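Local coordinates for protein Asp/Glu-specific dipeptidyl-peptidase (PDB 5JXF) that removes dipeptides from the N-terminus of oligopeptides as a serine peptidase of the S46 family, with strict specificity for aspartate or glutamate at the P1 position, at residues A106-S111 with D116-G121; A214-I219 with D711-A716; N382-L387 with M565-E570; A149-G154 with N196-F201. All coordinates share one frame; numbering follows the deposited sequence.

In the fold
Along the chain from the N terminus, contact 1 comes first and closes the short connection between helix 100-109 and helix 117-120. Contact 4 follows in series, closing a loop that holds helix 162-178 and strand 186-192 and bringing the chain back to strand 197-214. That strand leads into contact 2, which spans 491 residues before helix 703-713 returns; the loop of contact 3, mostly helical, lies within this span. None of the loops cross. Contacts 1 and 2 touch through Leu118 and Ser217, while contacts 3 and 4 meet through Lys566 and Asn196 on the opposite side of the chain's centre, where a helical region joins the sheet.

Contact 1: residues A106-S111 with D116-G121; sequences AIQNHS and DYLTNG
Ser111 and Leu118 meet in a helix-loop-helix connection, where a short loop joins helix 100-109, which carries the probable charge-relay residue His101, to helix 117-120, whose N-cap is Asp116. The packed side of the connection is organised by the hydroxyl of Ser111. With OG set beside its own backbone N (chi1 -65°), it reaches back to give a bond of 2.7 Å from Ser111 OG to Ile107 O, approaching from above the carbonyl plane. The same oxygen accepts from Leu118 N at 3.1 Å from Ser111 OG, a bent bond with an angle of 141° at the hydrogen. A small hydroxyl suits this place because it can give to the end of one helix and receive an N-H from the first turn of the next. Apolar groups fill in around it. Ile107 CG2 lies 3.6 Å from Leu118 N and also packs on Tyr117 CB, its beta-branch placing CG2 against the backbone of Tyr117 and Leu118. Leu118 runs alongside Gln108, pointing the same way, with Leu118 CD1 3.8 Å from Gln108 CG, so the methylenes of Gln108 give Leu118 an apolar surface while its amide NE2 is held by Ile332 O. The other side is looser. There His110 has left helical geometry and turns its partly exposed imidazole away from helix 117-120, with NE2 bonded to Asn133. An edge of the partly exposed Tyr117 ring meets the loop here: His110 O sits near the ring plane, 3.1 Å from Tyr117 CD2.

Contact 2: residues A214-I219 with D711-A716; sequences APPSLI and DKFAGA
A trans chi1 of -179° places CG of Phe713 opposite its backbone N and sends the ring from helix 703-713 toward Pro216 and Ile219. Ile219 answers from the opposite direction: CG1 lies beside its own backbone N (chi1 -60°) and the chain then runs straight on (chi2 175°), putting CD1 over the centre of the aromatic face. The methyl Ile219 CD1 is 4.1 Å from the centroid of the Phe713 ring, a CH-pi contact. Pro216 supplies the second surface, meeting the ring obliquely with Pro216 CD 3.5 Å from Phe713 CE2. Proline suits this position, the N-cap of helix 217-220, since its rigid apolar ring faces Phe713 while its carbonyl oxygen accepts from Ile219 N. Pro626 also touches both Pro216 and Phe713, extending the apolar cluster. The contact thus ties the start of helix 217-220, just after strand 197-214, to helix 703-713 near the C-terminal end of the chain. Were Phe713 an alanine, Ile219 CD1 would probably lose the face it rests on and Pro216 its aromatic neighbour. With carbon meeting carbon throughout, the contact probably holds by dispersion and shape, with little directional demand.

Contact 3: residues N382-L387 with M565-E570; sequences NEYGNL and MKAQLE
Tyr384 lays one face of its ring on Ala567: the methyl Ala567 CB stands 3.5 Å from the ring centroid, only 8° off the normal, and makes a CH-pi contact almost exactly over the centre. At the ring's edge, near its plane, lies Glu570 OE1, and the two flat groups are not coplanar, the ring and the carboxylate being turned 56° apart. The phenol is modelled as a donor to that oxygen, Tyr384 OH to Glu570 OE1 being 2.7 Å, although the hydroxyl sits too close to a neighbour for the details to be sure. The other carboxylate oxygen has a partner on its own helix: Lys566 NZ bonds to Glu570 OE2 at 3.0 Å, in a salt bridge that meets OE2 nearly along its C-O bond. Lysine and glutamate four residues apart suit this pairing, since one helical turn sets them on the same side, and the lysine is likely to hold the carboxylate turned toward the phenol. With CG beside its backbone N (chi1 -51°), the tyrosine ring is carried on toward the helix. Alanine suits the place beneath it, being short enough for the ring to approach the helix closely. Val375 of helix 360-375 and Ile563 also touch Tyr384, while the charged pair sits at the exposed end of the contact. The arrangement is that of an aromatic residue packed on a helix surface in a mainly helical part of this S46 peptidase, with a Lys566-Glu570 i to i+4 salt bridge on the exposed side.

Contact 4: residues A149-G154 with N196-F201; sequences AQILDG and NQYILF. Unlike the reference sequence in segment 149-154: Ile151 (reference Val).
Ile151 and Tyr198 belong to a layer of helix packed on antiparallel sheet: short helix 148-151 lies against the start of strand 197-214, just past a classic beta bulge in which Asn196 and Gln197 both face Phe192. The strand sends Tyr198 toward the helix, and the ring is covered on one face by a methyl. Ile151 CG2 stands 3.4 Å from the centroid of the Tyr198 ring, 10° off the normal, a close CH-pi contact over the ring centre. The methyl is directed there by its place trans to the backbone N of Ile151, while CG1, on the other branch, packs beside the stem of the tyrosine, with Ile151 CG1 3.6 Å from Tyr198 CB. A beta-branched residue suits this position because its two arms cover ring and CB together; the reference sequence has valine here, likewise branched at CB. The side chains cross at about a right angle. Ile168 of helix 162-178 also touches Tyr198, so this second helix helps to enclose the ring. Backbone anchoring comes from Tyr198 N, which is hydrogen-bonded to Thr148 OG1, just ahead of segment 149-154. A serine in place of Tyr198 would probably leave both Ile151 and Leu152 without the ring they touch and weaken the hold of helix on strand. Leu152, the first residue to leave helical geometry and partly exposed, adds a second contact: its branched end, beyond CG, carries a methyl to the ring, and Leu152 CD2 comes obliquely to within 3.5 Å of Tyr198 CE1.

Contact 1: residues A106-S111 with D116-G121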
loop_
_atom_site.group_PDB
_atom_site.type_symbol
_atom_site.label_atom_id
_atom_site.label_comp_id
_atom_site.label_asym_id
_atom_site.label_seq_id
_atom_site.Cartn_x
_atom_site.Cartn_y
_atom_site.Cartn_z
ATOM N N ALA A 106 -20.628 -24.020 3.023
ATOM C CA ALA A 106 -20.961 -25.071 3.982
ATOM C C ALA A 106 -20.850 -24.594 5.443
ATOM O O ALA A 106 -21.692 -24.910 6.282
ATOM C CB ALA A 106 -20.068 -26.279 3.759
ATOM N N ILE A 107 -19.803 -23.848 5.761
ATOM C CA ILE A 107 -19.673 -23.321 7.115
ATOM C C ILE A 107 -20.810 -22.346 7.456
ATOM O O ILE A 107 -21.431 -22.460 8.523
ATOM C CB ILE A 107 -18.313 -22.627 7.314
ATOM C CG1 ILE A 107 -17.197 -23.656 7.226
ATOM C CG2 ILE A 107 -18.261 -21.940 8.662
ATOM C CD1 ILE A 107 -15.927 -23.107 6.700
ATOM N N GLN A 108 -21.083 -21.400 6.551
ATOM C CA GLN A 108 -22.149 -20.411 6.765
ATOM C C GLN A 108 -23.465 -21.121 6.904
ATOM O O GLN A 108 -24.318 -20.728 7.698
ATOM C CB GLN A 108 -22.243 -19.406 5.607
ATOM C CG GLN A 108 -23.312 -18.307 5.796
ATOM C CD GLN A 108 -24.679 -18.651 5.185
ATOM O OE1 GLN A 108 -24.821 -19.613 4.417
ATOM N NE2 GLN A 108 -25.688 -17.850 5.520
ATOM N N ASN A 109 -23.625 -22.174 6.108
ATOM C CA ASN A 109 -24.856 -22.933 6.138
ATOM C C ASN A 109 -25.059 -23.611 7.499
ATOM O O ASN A 109 -26.208 -23.692 7.938
ATOM C CB ASN A 109 -24.910 -23.967 5.009
ATOM C CG ASN A 109 -26.277 -24.630 4.898
ATOM O OD1 ASN A 109 -27.316 -23.960 4.934
ATOM N ND2 ASN A 109 -26.282 -25.951 4.756
ATOM N N HIS A 110 -24.016 -24.084 8.204
ATOM C CA HIS A 110 -24.397 -24.577 9.532
ATOM C C HIS A 110 -24.082 -23.560 10.630
ATOM O O HIS A 110 -23.979 -23.935 11.794
ATOM C CB HIS A 110 -23.778 -25.925 9.961
ATOM C CG HIS A 110 -23.761 -26.983 8.894
ATOM N ND1 HIS A 110 -23.966 -28.318 9.195
ATOM C CD2 HIS A 110 -23.320 -26.957 7.631
ATOM C CE1 HIS A 110 -23.809 -29.037 8.099
ATOM N NE2 HIS A 110 -23.352 -28.250 7.145
ATOM N N SER A 111 -23.899 -22.291 10.294
ATOM C CA SER A 111 -23.675 -21.322 11.360
ATOM C C SER A 111 -24.990 -20.659 11.764
ATOM O O SER A 111 -25.950 -20.622 10.993
ATOM C CB SER A 111 -22.650 -20.279 10.924
ATOM O OG SER A 111 -21.393 -20.898 10.721
ATOM N N ASP A 116 -21.849 -20.042 15.942
ATOM C CA ASP A 116 -21.238 -19.224 14.890
ATOM C C ASP A 116 -19.893 -19.793 14.433
ATOM O O ASP A 116 -18.839 -19.304 14.831
ATOM C CB ASP A 116 -21.072 -17.781 15.391
ATOM C CG ASP A 116 -20.740 -16.798 14.279
ATOM O OD1 ASP A 116 -20.705 -17.223 13.108
ATOM O OD2 ASP A 116 -20.547 -15.591 14.577
ATOM N N TYR A 117 -19.945 -20.818 13.581
ATOM C CA TYR A 117 -18.742 -21.461 13.059
ATOM C C TYR A 117 -17.959 -20.555 12.126
ATOM O O TYR A 117 -16.746 -20.703 11.999
ATOM C CB TYR A 117 -19.091 -22.763 12.326
ATOM C CG TYR A 117 -19.788 -23.766 13.207
ATOM C CD1 TYR A 117 -19.156 -24.275 14.331
ATOM C CD2 TYR A 117 -21.072 -24.206 12.915
ATOM C CE1 TYR A 117 -19.780 -25.189 15.150
ATOM C CE2 TYR A 117 -21.708 -25.128 13.732
ATOM C CZ TYR A 117 -21.053 -25.616 14.851
ATOM O OH TYR A 117 -21.668 -26.530 15.676
ATOM N N LEU A 118 -18.658 -19.645 11.448
ATOM C CA LEU A 118 -17.997 -18.605 10.668
ATOM C C LEU A 118 -16.961 -17.904 11.558
ATOM O O LEU A 118 -15.785 -17.840 11.221
ATOM C CB LEU A 118 -19.016 -17.597 10.109
ATOM C CG LEU A 118 -19.889 -18.084 8.937
ATOM C CD1 LEU A 118 -21.087 -17.174 8.687
ATOM C CD2 LEU A 118 -19.059 -18.207 7.668
ATOM N N THR A 119 -17.402 -17.419 12.717
ATOM C CA THR A 119 -16.511 -16.715 13.638
ATOM C C THR A 119 -15.566 -17.662 14.377
ATOM O O THR A 119 -14.364 -17.431 14.422
ATOM C CB THR A 119 -17.305 -15.907 14.671
ATOM O OG1 THR A 119 -18.206 -15.020 13.995
ATOM C CG2 THR A 119 -16.359 -15.080 15.553
ATOM N N ASN A 120 -16.109 -18.741 14.926
ATOM C CA ASN A 120 -15.370 -19.590 15.862
ATOM C C ASN A 120 -14.597 -20.751 15.248
ATOM O O ASN A 120 -13.774 -21.390 15.914
ATOM C CB ASN A 120 -16.348 -20.128 16.899
ATOM C CG ASN A 120 -16.875 -19.029 17.801
ATOM O OD1 ASN A 120 -16.134 -18.114 18.173
ATOM N ND2 ASN A 120 -18.160 -19.090 18.131
ATOM N N GLY A 121 -14.858 -21.029 13.975
ATOM C CA GLY A 121 -14.323 -22.223 13.373
ATOM C C GLY A 121 -15.109 -23.425 13.857
ATOM O O GLY A 121 -16.118 -23.287 14.560
#

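Contact 2: residues A214-I219 with D711-A716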
loop_
_atom_site.group_PDB
_atom_site.type_symbol
_atom_site.label_atom_id
_atom_site.label_comp_id
_atom_site.label_asym_id
_atom_site.label_seq_id
_atom_site.Cartn_x
_atom_site.Cartn_y
_atom_site.Cartn_z
ATOM N N ALA A 214 -12.522 -26.402 10.329
ATOM C CA ALA A 214 -12.280 -25.081 9.753
ATOM C C ALA A 214 -11.796 -24.112 10.817
ATOM O O ALA A 214 -12.314 -24.108 11.929
ATOM C CB ALA A 214 -13.528 -24.540 9.091
ATOM N N PRO A 215 -10.814 -23.273 10.459
ATOM C CA PRO A 215 -10.308 -22.215 11.343
ATOM C C PRO A 215 -11.326 -21.094 11.457
ATOM O O PRO A 215 -12.188 -20.973 10.578
ATOM C CB PRO A 215 -9.052 -21.726 10.619
ATOM C CG PRO A 215 -9.411 -21.907 9.152
ATOM C CD PRO A 215 -10.187 -23.219 9.128
ATOM N N PRO A 216 -11.220 -20.267 12.503
ATOM C CA PRO A 216 -12.012 -19.033 12.534
ATOM C C PRO A 216 -11.805 -18.217 11.268
ATOM O O PRO A 216 -10.753 -18.309 10.629
ATOM C CB PRO A 216 -11.477 -18.301 13.776
ATOM C CG PRO A 216 -10.144 -18.890 14.019
ATOM C CD PRO A 216 -10.284 -20.340 13.641
ATOM N N SER A 217 -12.826 -17.459 10.882
ATOM C CA SER A 217 -12.746 -16.617 9.693
ATOM C C SER A 217 -11.599 -15.624 9.760
ATOM O O SER A 217 -11.074 -15.208 8.734
ATOM C CB SER A 217 -14.053 -15.852 9.487
ATOM O OG SER A 217 -15.024 -16.671 8.854
ATOM N N LEU A 218 -11.214 -15.228 10.969
ATOM C CA LEU A 218 -10.138 -14.249 11.089
ATOM C C LEU A 218 -8.831 -14.888 10.640
ATOM O O LEU A 218 -7.953 -14.204 10.146
ATOM C CB LEU A 218 -10.045 -13.694 12.511
ATOM C CG LEU A 218 -11.165 -12.690 12.836
ATOM C CD1 LEU A 218 -11.271 -12.472 14.336
ATOM C CD2 LEU A 218 -10.994 -11.345 12.086
ATOM N N ILE A 219 -8.711 -16.208 10.757
ATOM C CA ILE A 219 -7.574 -16.886 10.131
ATOM C C ILE A 219 -7.927 -17.304 8.701
ATOM O O ILE A 219 -7.129 -17.096 7.785
ATOM C CB ILE A 219 -7.102 -18.077 10.971
ATOM C CG1 ILE A 219 -6.684 -17.566 12.362
ATOM C CG2 ILE A 219 -5.918 -18.771 10.309
ATOM C CD1 ILE A 219 -6.313 -18.671 13.330
ATOM N N ASP A 711 -3.308 -28.195 14.659
ATOM C CA ASP A 711 -2.686 -28.792 15.821
ATOM C C ASP A 711 -2.606 -27.839 17.020
ATOM O O ASP A 711 -3.304 -28.033 18.020
ATOM C CB ASP A 711 -1.288 -29.274 15.433
ATOM C CG ASP A 711 -0.604 -30.035 16.525
ATOM O OD1 ASP A 711 -1.081 -30.008 17.677
ATOM O OD2 ASP A 711 0.428 -30.670 16.223
ATOM N N LYS A 712 -1.725 -26.843 16.938
ATOM C CA LYS A 712 -1.451 -25.987 18.097
ATOM C C LYS A 712 -2.645 -25.115 18.448
ATOM O O LYS A 712 -2.896 -24.850 19.620
ATOM C CB LYS A 712 -0.227 -25.111 17.845
ATOM C CG LYS A 712 1.085 -25.869 17.930
ATOM C CD LYS A 712 1.436 -26.188 19.396
ATOM C CE LYS A 712 2.796 -26.847 19.487
ATOM N NZ LYS A 712 2.888 -27.944 18.481
ATOM N N PHE A 713 -3.393 -24.688 17.431
ATOM C CA PHE A 713 -4.480 -23.751 17.660
ATOM C C PHE A 713 -5.767 -24.482 18.043
ATOM O O PHE A 713 -6.391 -24.154 19.055
ATOM C CB PHE A 713 -4.696 -22.870 16.422
ATOM C CG PHE A 713 -5.801 -21.851 16.577
ATOM C CD1 PHE A 713 -5.570 -20.647 17.211
ATOM C CD2 PHE A 713 -7.077 -22.105 16.076
ATOM C CE1 PHE A 713 -6.587 -19.707 17.357
ATOM C CE2 PHE A 713 -8.103 -21.183 16.221
ATOM C CZ PHE A 713 -7.859 -19.973 16.851
ATOM N N ALA A 714 -6.165 -25.472 17.250
ATOM C CA ALA A 714 -7.452 -26.132 17.476
ATOM C C ALA A 714 -7.346 -27.342 18.397
ATOM O O ALA A 714 -8.328 -27.727 19.019
ATOM C CB ALA A 714 -8.096 -26.539 16.128
ATOM N N GLY A 715 -6.163 -27.941 18.480
ATOM C CA GLY A 715 -5.960 -29.113 19.312
ATOM C C GLY A 715 -6.503 -30.348 18.630
ATOM O O GLY A 715 -6.879 -31.321 19.292
ATOM N N ALA A 716 -6.539 -30.310 17.300
ATOM C CA ALA A 716 -7.095 -31.411 16.517
ATOM C C ALA A 716 -6.003 -32.324 15.995
ATOM O O ALA A 716 -6.040 -32.729 14.838
ATOM C CB ALA A 716 -7.928 -30.876 15.349
#

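Contact 3: residues N382-L387 with M565-E570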
loop_
_atom_site.group_PDB
_atom_site.type_symbol
_atom_site.label_atom_id
_atom_site.label_comp_id
_atom_site.label_asym_id
_atom_site.label_seq_id
_atom_site.Cartn_x
_atom_site.Cartn_y
_atom_site.Cartn_z
ATOM N N ASN A 382 -9.069 -17.852 -47.236
ATOM C CA ASN A 382 -10.485 -18.082 -47.491
ATOM C C ASN A 382 -11.144 -18.595 -46.216
ATOM O O ASN A 382 -12.259 -18.199 -45.885
ATOM C CB ASN A 382 -10.658 -19.055 -48.669
ATOM C CG ASN A 382 -12.120 -19.402 -48.969
ATOM O OD1 ASN A 382 -13.044 -19.028 -48.245
ATOM N ND2 ASN A 382 -12.329 -20.090 -50.084
ATOM N N GLU A 383 -10.449 -19.460 -45.488
ATOM C CA GLU A 383 -10.926 -19.874 -44.175
ATOM C C GLU A 383 -10.657 -18.777 -43.145
ATOM O O GLU A 383 -11.547 -18.378 -42.391
ATOM C CB GLU A 383 -10.266 -21.188 -43.755
ATOM N N TYR A 384 -9.424 -18.278 -43.134
ATOM C CA TYR A 384 -8.998 -17.297 -42.130
ATOM C C TYR A 384 -8.974 -15.890 -42.726
ATOM O O TYR A 384 -9.782 -15.553 -43.599
ATOM C CB TYR A 384 -7.615 -17.652 -41.582
ATOM C CG TYR A 384 -7.502 -19.095 -41.121
ATOM C CD1 TYR A 384 -8.639 -19.823 -40.778
ATOM C CD2 TYR A 384 -6.272 -19.749 -41.072
ATOM C CE1 TYR A 384 -8.561 -21.135 -40.380
ATOM C CE2 TYR A 384 -6.186 -21.078 -40.670
ATOM C CZ TYR A 384 -7.328 -21.762 -40.327
ATOM O OH TYR A 384 -7.228 -23.074 -39.928
ATOM N N GLY A 385 -8.044 -15.071 -42.250
ATOM C CA GLY A 385 -7.827 -13.770 -42.842
ATOM C C GLY A 385 -8.908 -12.769 -42.489
ATOM O O GLY A 385 -8.705 -11.850 -41.680
ATOM N N ASN A 386 -10.057 -12.939 -43.132
ATOM C CA ASN A 386 -11.236 -12.122 -42.897
ATOM C C ASN A 386 -11.660 -12.087 -41.422
ATOM O O ASN A 386 -12.157 -11.065 -40.948
ATOM C CB ASN A 386 -12.383 -12.640 -43.765
ATOM C CG ASN A 386 -12.298 -12.155 -45.214
ATOM O OD1 ASN A 386 -11.796 -11.062 -45.506
ATOM N ND2 ASN A 386 -12.831 -12.957 -46.120
ATOM N N LEU A 387 -11.442 -13.203 -40.716
ATOM C CA LEU A 387 -11.715 -13.341 -39.276
ATOM C C LEU A 387 -11.579 -12.056 -38.463
ATOM O O LEU A 387 -12.535 -11.600 -37.843
ATOM C CB LEU A 387 -10.780 -14.393 -38.671
ATOM C CG LEU A 387 -10.956 -15.840 -39.122
ATOM C CD1 LEU A 387 -9.899 -16.721 -38.467
ATOM C CD2 LEU A 387 -12.362 -16.342 -38.809
ATOM N N MET A 565 -9.340 -20.006 -33.075
ATOM C CA MET A 565 -8.581 -20.929 -32.229
ATOM C C MET A 565 -7.841 -21.960 -33.078
ATOM O O MET A 565 -6.633 -22.154 -32.928
ATOM C CB MET A 565 -9.516 -21.629 -31.237
ATOM C CG MET A 565 -8.820 -22.410 -30.118
ATOM S SD MET A 565 -7.830 -21.350 -29.036
ATOM C CE MET A 565 -6.179 -21.934 -29.414
ATOM N N LYS A 566 -8.577 -22.604 -33.979
ATOM C CA LYS A 566 -8.007 -23.592 -34.897
ATOM C C LYS A 566 -6.898 -22.994 -35.754
ATOM O O LYS A 566 -5.888 -23.644 -36.027
ATOM C CB LYS A 566 -9.105 -24.178 -35.789
ATOM C CG LYS A 566 -8.626 -25.155 -36.857
ATOM C CD LYS A 566 -9.808 -25.664 -37.683
ATOM C CE LYS A 566 -9.368 -26.301 -38.990
ATOM N NZ LYS A 566 -8.497 -27.487 -38.777
ATOM N N ALA A 567 -7.092 -21.750 -36.173
ATOM C CA ALA A 567 -6.112 -21.062 -37.001
ATOM C C ALA A 567 -4.789 -20.939 -36.268
ATOM O O ALA A 567 -3.728 -21.225 -36.826
ATOM C CB ALA A 567 -6.623 -19.689 -37.403
ATOM N N GLN A 568 -4.860 -20.517 -35.012
ATOM C CA GLN A 568 -3.661 -20.317 -34.210
ATOM C C GLN A 568 -2.979 -21.653 -33.928
ATOM O O GLN A 568 -1.752 -21.733 -33.880
ATOM C CB GLN A 568 -4.002 -19.581 -32.911
ATOM C CG GLN A 568 -4.449 -18.139 -33.136
ATOM C CD GLN A 568 -4.762 -17.403 -31.845
ATOM O OE1 GLN A 568 -3.900 -17.236 -30.972
ATOM N NE2 GLN A 568 -6.005 -16.949 -31.721
ATOM N N LEU A 569 -3.778 -22.700 -33.767
ATOM C CA LEU A 569 -3.241 -24.038 -33.563
ATOM C C LEU A 569 -2.436 -24.505 -34.780
ATOM O O LEU A 569 -1.441 -25.217 -34.635
ATOM C CB LEU A 569 -4.370 -25.018 -33.260
ATOM C CG LEU A 569 -4.806 -25.076 -31.794
ATOM C CD1 LEU A 569 -6.179 -25.713 -31.638
ATOM C CD2 LEU A 569 -3.781 -25.839 -30.979
ATOM N N GLU A 570 -2.859 -24.091 -35.973
ATOM C CA GLU A 570 -2.202 -24.524 -37.203
ATOM C C GLU A 570 -0.909 -23.763 -37.471
ATOM O O GLU A 570 0.141 -24.362 -37.704
ATOM C CB GLU A 570 -3.136 -24.362 -38.405
ATOM C CG GLU A 570 -4.377 -25.233 -38.366
ATOM C CD GLU A 570 -5.205 -25.123 -39.639
ATOM O OE1 GLU A 570 -4.900 -24.254 -40.488
ATOM O OE2 GLU A 570 -6.175 -25.898 -39.785
#

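Contact 4: residues A149-G154 with N196-F201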
loop_
_atom_site.group_PDB
_atom_site.type_symbol
_atom_site.label_atom_id
_atom_site.label_comp_id
_atom_site.label_asym_id
_atom_site.label_seq_id
_atom_site.Cartn_x
_atom_site.Cartn_y
_atom_site.Cartn_z
ATOM N N ALA A 149 -13.864 -37.216 -32.716
ATOM C CA ALA A 149 -14.447 -37.857 -33.900
ATOM C C ALA A 149 -15.913 -38.217 -33.690
ATOM O O ALA A 149 -16.755 -37.934 -34.536
ATOM C CB ALA A 149 -13.652 -39.105 -34.276
ATOM N N GLN A 150 -16.219 -38.812 -32.546
ATOM C CA GLN A 150 -17.585 -39.213 -32.253
ATOM C C GLN A 150 -18.524 -38.019 -32.089
ATOM O O GLN A 150 -19.711 -38.115 -32.386
ATOM C CB GLN A 150 -17.619 -40.086 -31.000
ATOM C CG GLN A 150 -16.458 -41.079 -30.904
ATOM C CD GLN A 150 -16.612 -42.063 -29.751
ATOM O OE1 GLN A 150 -17.726 -42.467 -29.403
ATOM N NE2 GLN A 150 -15.490 -42.435 -29.135
ATOM N N ILE A 151 -17.989 -36.891 -31.637
ATOM C CA ILE A 151 -18.817 -35.726 -31.358
ATOM C C ILE A 151 -19.047 -34.895 -32.629
ATOM O O ILE A 151 -20.173 -34.470 -32.899
ATOM C CB ILE A 151 -18.187 -34.850 -30.233
ATOM C CG1 ILE A 151 -18.110 -35.645 -28.919
ATOM C CG2 ILE A 151 -18.962 -33.551 -30.037
ATOM C CD1 ILE A 151 -19.425 -36.165 -28.399
ATOM N N LEU A 152 -17.998 -34.687 -33.424
ATOM C CA LEU A 152 -18.121 -33.909 -34.662
ATOM C C LEU A 152 -18.602 -34.754 -35.831
ATOM O O LEU A 152 -18.547 -34.325 -36.987
ATOM C CB LEU A 152 -16.789 -33.259 -35.027
ATOM C CG LEU A 152 -16.252 -32.270 -33.997
ATOM C CD1 LEU A 152 -14.965 -31.646 -34.503
ATOM C CD2 LEU A 152 -17.307 -31.205 -33.687
ATOM N N ASP A 153 -19.068 -35.958 -35.530
ATOM C CA ASP A 153 -19.572 -36.849 -36.562
ATOM C C ASP A 153 -20.800 -36.250 -37.249
ATOM O O ASP A 153 -21.905 -36.246 -36.694
ATOM C CB ASP A 153 -19.895 -38.219 -35.961
ATOM C CG ASP A 153 -20.515 -39.165 -36.966
ATOM O OD1 ASP A 153 -19.776 -39.676 -37.836
ATOM O OD2 ASP A 153 -21.738 -39.403 -36.878
ATOM N N GLY A 154 -20.588 -35.721 -38.453
ATOM C CA GLY A 154 -21.674 -35.238 -39.284
ATOM C C GLY A 154 -21.952 -33.753 -39.168
ATOM O O GLY A 154 -22.962 -33.266 -39.670
ATOM N N ASN A 196 -12.902 -27.297 -31.055
ATOM C CA ASN A 196 -12.040 -28.093 -31.927
ATOM C C ASN A 196 -11.749 -29.480 -31.367
ATOM O O ASN A 196 -11.197 -30.336 -32.056
ATOM C CB ASN A 196 -10.722 -27.362 -32.179
ATOM C CG ASN A 196 -10.879 -26.187 -33.115
ATOM O OD1 ASN A 196 -10.984 -26.359 -34.329
ATOM N ND2 ASN A 196 -10.873 -24.978 -32.559
ATOM N N GLN A 197 -12.112 -29.707 -30.111
ATOM C CA GLN A 197 -11.817 -30.982 -29.471
ATOM C C GLN A 197 -12.850 -31.311 -28.398
ATOM O O GLN A 197 -13.331 -30.426 -27.697
ATOM C CB GLN A 197 -10.401 -30.964 -28.873
ATOM C CG GLN A 197 -10.000 -32.263 -28.183
ATOM C CD GLN A 197 -8.562 -32.267 -27.690
ATOM O OE1 GLN A 197 -7.879 -31.240 -27.691
ATOM N NE2 GLN A 197 -8.091 -33.439 -27.278
ATOM N N TYR A 198 -13.195 -32.587 -28.278
ATOM C CA TYR A 198 -14.151 -33.026 -27.268
ATOM C C TYR A 198 -13.594 -34.211 -26.489
ATOM O O TYR A 198 -13.167 -35.213 -27.080
ATOM C CB TYR A 198 -15.495 -33.385 -27.908
ATOM C CG TYR A 198 -16.221 -32.192 -28.480
ATOM C CD1 TYR A 198 -15.956 -31.743 -29.770
ATOM C CD2 TYR A 198 -17.164 -31.503 -27.727
ATOM C CE1 TYR A 198 -16.621 -30.642 -30.297
ATOM C CE2 TYR A 198 -17.835 -30.405 -28.247
ATOM C CZ TYR A 198 -17.560 -29.979 -29.531
ATOM O OH TYR A 198 -18.222 -28.882 -30.046
ATOM N N ILE A 199 -13.589 -34.082 -25.164
ATOM C CA ILE A 199 -13.037 -35.107 -24.290
ATOM C C ILE A 199 -14.057 -35.551 -23.264
ATOM O O ILE A 199 -14.697 -34.707 -22.623
ATOM C CB ILE A 199 -11.797 -34.608 -23.541
ATOM C CG1 ILE A 199 -10.662 -34.300 -24.516
ATOM C CG2 ILE A 199 -11.359 -35.630 -22.492
ATOM C CD1 ILE A 199 -9.504 -33.556 -23.866
ATOM N N LEU A 200 -14.193 -36.869 -23.108
ATOM C CA LEU A 200 -15.079 -37.457 -22.108
ATOM C C LEU A 200 -14.328 -37.911 -20.877
ATOM O O LEU A 200 -13.309 -38.594 -20.962
ATOM C CB LEU A 200 -15.856 -38.651 -22.695
ATOM C CG LEU A 200 -16.773 -39.432 -21.737
ATOM C CD1 LEU A 200 -17.946 -40.036 -22.504
ATOM C CD2 LEU A 200 -16.044 -40.528 -20.965
ATOM N N PHE A 201 -14.897 -37.571 -19.727
ATOM C CA PHE A 201 -14.353 -37.925 -18.434
ATOM C C PHE A 201 -15.262 -38.933 -17.757
ATOM O O PHE A 201 -16.435 -38.654 -17.494
ATOM C CB PHE A 201 -14.198 -36.674 -17.547
ATOM C CG PHE A 201 -13.146 -35.716 -18.027
ATOM C CD1 PHE A 201 -13.363 -34.929 -19.150
ATOM C CD2 PHE A 201 -11.949 -35.581 -17.338
ATOM C CE1 PHE A 201 -12.397 -34.032 -19.592
ATOM C CE2 PHE A 201 -10.978 -34.695 -17.774
ATOM C CZ PHE A 201 -11.201 -33.915 -18.901
#